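Local atomic coordinates of conserved hypothetical protein MTH1747 (Methanothermobacter thermautotrophicus, PDB entry 1I36), a protein that is of unknown function but binds NADP and resembles 3-hydroxyacid dehydrogenases in structure. Residues 172-177 and 243-248. The protein carries 1 engineered substitution. Sequence-based numbering, arbitrary orientation.
Sequences LLWETL and IRIFDK
I245 sets both its branches, CG2 and the CG1–CD1 arm, against the benzo half of the W174 indole, an instance of how a single branched side chain can bridge two crossing helices. CG2 of I245 lies 3.7 Å from CE3 of W174. CD1 of I245, on the longer branch, sits 3.7 Å from CZ3 of W174. The same CD1 of I245 is also 3.7 Å from OE2 of E175. With CG2 anti to the backbone N and CG1 beside it (chi1 -68°), both branches of I245 reach the ring, which they meet obliquely. Further along the indole, CD of K248 passes 4.2 Å from CH2 of W174, so the aliphatic part of the lysine extends the apolar patch. Its ammonium group and the E175 carboxylate are 5.1 Å apart, measured from NZ to OE2; one water spans them, donating to OE2 of E175 and accepting from NZ of K248, the latter at a doubtfully short distance.

The second shell holds the polar groups. NE1 of W174 is hydrogen-bonded to the backbone O of Q261, and L209 packs on the same indole. The carboxylate oxygens of E175 take the backbone amides of V237 and M238 of the second subunit, one each; NZ of K248 bonds weakly to the backbone O of its D235. The axes of segments 172-177 and 243-248, in helices 154-182 and 238-249, approach to 10.5 Å at 66°, away from the NADP site. Apolar contact thus joins the helices directly, while the buried carboxylate, gripped by two amides and a water, probably keeps its negative charge and ties this packing to the dimer interface.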
loop_
_atom_site.group_PDB
_atom_site.type_symbol
_atom_site.label_atom_id
_atom_site.label_comp_id
_atom_site.label_asym_id
_atom_site.label_seq_id
_atom_site.Cartn_x
_atom_site.Cartn_y
_atom_site.Cartn_z
ATOM N N LEU A 172 -3.433 -5.855 3.232
ATOM C CA LEU A 172 -3.350 -6.215 1.812
ATOM C C LEU A 172 -2.130 -7.112 1.598
ATOM O O LEU A 172 -2.198 -8.131 0.888
ATOM C CB LEU A 172 -3.231 -4.965 0.933
ATOM C CG LEU A 172 -4.460 -4.058 0.829
ATOM C CD1 LEU A 172 -4.063 -2.695 0.236
ATOM C CD2 LEU A 172 -5.570 -4.708 -0.043
ATOM N N LEU A 173 -1.036 -6.759 2.257
ATOM C CA LEU A 173 0.190 -7.536 2.149
ATOM C C LEU A 173 -0.027 -8.937 2.688
ATOM O O LEU A 173 0.319 -9.927 2.032
ATOM C CB LEU A 173 1.309 -6.891 2.925
ATOM C CG LEU A 173 2.628 -7.644 2.764
ATOM C CD1 LEU A 173 3.168 -7.427 1.335
ATOM C CD2 LEU A 173 3.624 -7.132 3.790
ATOM N N TRP A 174 -0.594 -9.015 3.886
ATOM C CA TRP A 174 -0.862 -10.298 4.521
ATOM C C TRP A 174 -1.720 -11.215 3.664
ATOM O O TRP A 174 -1.388 -12.386 3.486
ATOM C CB TRP A 174 -1.533 -10.111 5.888
ATOM C CG TRP A 174 -1.761 -11.435 6.574
ATOM C CD1 TRP A 174 -0.879 -12.120 7.366
ATOM C CD2 TRP A 174 -2.928 -12.238 6.486
ATOM N NE1 TRP A 174 -1.443 -13.309 7.776
ATOM C CE2 TRP A 174 -2.698 -13.403 7.248
ATOM C CE3 TRP A 174 -4.155 -12.087 5.845
ATOM C CZ2 TRP A 174 -3.645 -14.400 7.377
ATOM C CZ3 TRP A 174 -5.098 -13.084 5.977
ATOM C CH2 TRP A 174 -4.841 -14.219 6.733
ATOM N N GLU A 175 -2.835 -10.711 3.153
ATOM C CA GLU A 175 -3.684 -11.548 2.333
ATOM C C GLU A 175 -2.968 -12.003 1.045
ATOM O O GLU A 175 -3.060 -13.180 0.664
ATOM C CB GLU A 175 -5.006 -10.859 2.005
ATOM C CG GLU A 175 -5.875 -11.681 1.050
ATOM C CD GLU A 175 -7.328 -11.297 1.067
ATOM O OE1 GLU A 175 -7.735 -10.414 0.291
ATOM O OE2 GLU A 175 -8.083 -11.908 1.847
ATOM N N THR A 176 -2.268 -11.083 0.392
ATOM C CA THR A 176 -1.532 -11.401 -0.838
ATOM C C THR A 176 -0.468 -12.482 -0.586
ATOM O O THR A 176 -0.379 -13.453 -1.346
ATOM C CB THR A 176 -0.856 -10.149 -1.423
ATOM O OG1 THR A 176 -1.865 -9.251 -1.865
ATOM C CG2 THR A 176 0.040 -10.496 -2.630
ATOM N N LEU A 177 0.288 -12.345 0.507
ATOM C CA LEU A 177 1.345 -13.301 0.835
ATOM C C LEU A 177 0.854 -14.644 1.374
ATOM O O LEU A 177 1.524 -15.670 1.210
ATOM C CB LEU A 177 2.361 -12.682 1.772
ATOM C CG LEU A 177 3.142 -11.523 1.168
ATOM C CD1 LEU A 177 4.125 -10.987 2.191
ATOM C CD2 LEU A 177 3.870 -11.977 -0.094
ATOM N N ILE A 243 -10.706 -4.734 8.564
ATOM C CA ILE A 243 -11.100 -5.189 9.907
ATOM C C ILE A 243 -11.261 -6.720 9.899
ATOM O O ILE A 243 -10.813 -7.399 10.818
ATOM C CB ILE A 243 -12.418 -4.484 10.384
ATOM C CG1 ILE A 243 -12.102 -3.229 11.213
ATOM C CG2 ILE A 243 -13.273 -5.412 11.237
ATOM C CD1 ILE A 243 -13.371 -2.457 11.644
ATOM N N ARG A 244 -11.859 -7.258 8.842
ATOM C CA ARG A 244 -12.021 -8.708 8.734
ATOM C C ARG A 244 -10.664 -9.436 8.762
ATOM O O ARG A 244 -10.546 -10.496 9.387
ATOM C CB ARG A 244 -12.811 -9.078 7.487
ATOM C CG ARG A 244 -14.249 -8.574 7.502
ATOM C CD ARG A 244 -15.079 -9.240 6.426
ATOM N NE ARG A 244 -15.056 -10.680 6.639
ATOM C CZ ARG A 244 -15.188 -11.605 5.691
ATOM N NH1 ARG A 244 -15.378 -11.254 4.420
ATOM N NH2 ARG A 244 -15.036 -12.887 6.013
ATOM N N ILE A 245 -9.631 -8.852 8.138
ATOM C CA ILE A 245 -8.296 -9.461 8.140
ATOM C C ILE A 245 -7.717 -9.425 9.560
ATOM O O ILE A 245 -7.180 -10.428 10.053
ATOM C CB ILE A 245 -7.298 -8.731 7.179
ATOM C CG1 ILE A 245 -7.691 -8.933 5.707
ATOM C CG2 ILE A 245 -5.875 -9.192 7.437
ATOM C CD1 ILE A 245 -7.531 -10.343 5.195
ATOM N N PHE A 246 -7.788 -8.268 10.214
ATOM C CA PHE A 246 -7.248 -8.178 11.566
ATOM C C PHE A 246 -8.011 -9.067 12.541
ATOM O O PHE A 246 -7.436 -9.566 13.512
ATOM C CB PHE A 246 -7.157 -6.733 12.032
ATOM C CG PHE A 246 -5.955 -6.022 11.484
ATOM C CD1 PHE A 246 -6.092 -4.976 10.588
ATOM C CD2 PHE A 246 -4.669 -6.461 11.810
ATOM C CE1 PHE A 246 -4.971 -4.371 10.014
ATOM C CE2 PHE A 246 -3.544 -5.867 11.242
ATOM C CZ PHE A 246 -3.707 -4.814 10.333
ATOM N N ASP A 247 -9.276 -9.320 12.223
ATOM C CA ASP A 247 -10.128 -10.197 13.013
ATOM C C ASP A 247 -9.465 -11.596 12.962
ATOM O O ASP A 247 -9.290 -12.251 13.987
ATOM C CB ASP A 247 -11.534 -10.222 12.390
ATOM C CG ASP A 247 -12.584 -10.843 13.300
ATOM O OD1 ASP A 247 -12.554 -10.580 14.521
ATOM O OD2 ASP A 247 -13.461 -11.578 12.787
ATOM N N LYS A 248 -9.013 -11.997 11.775
ATOM C CA LYS A 248 -8.344 -13.281 11.589
ATOM C C LYS A 248 -6.989 -13.343 12.288
ATOM O O LYS A 248 -6.678 -14.321 12.958
ATOM C CB LYS A 248 -8.105 -13.556 10.109
ATOM C CG LYS A 248 -9.330 -13.794 9.284
ATOM C CD LYS A 248 -8.910 -14.105 7.857
ATOM C CE LYS A 248 -10.092 -14.505 7.031
ATOM N NZ LYS A 248 -9.665 -14.901 5.675
HETATM O O HOH W 1 -8.108 -13.798 4.016
#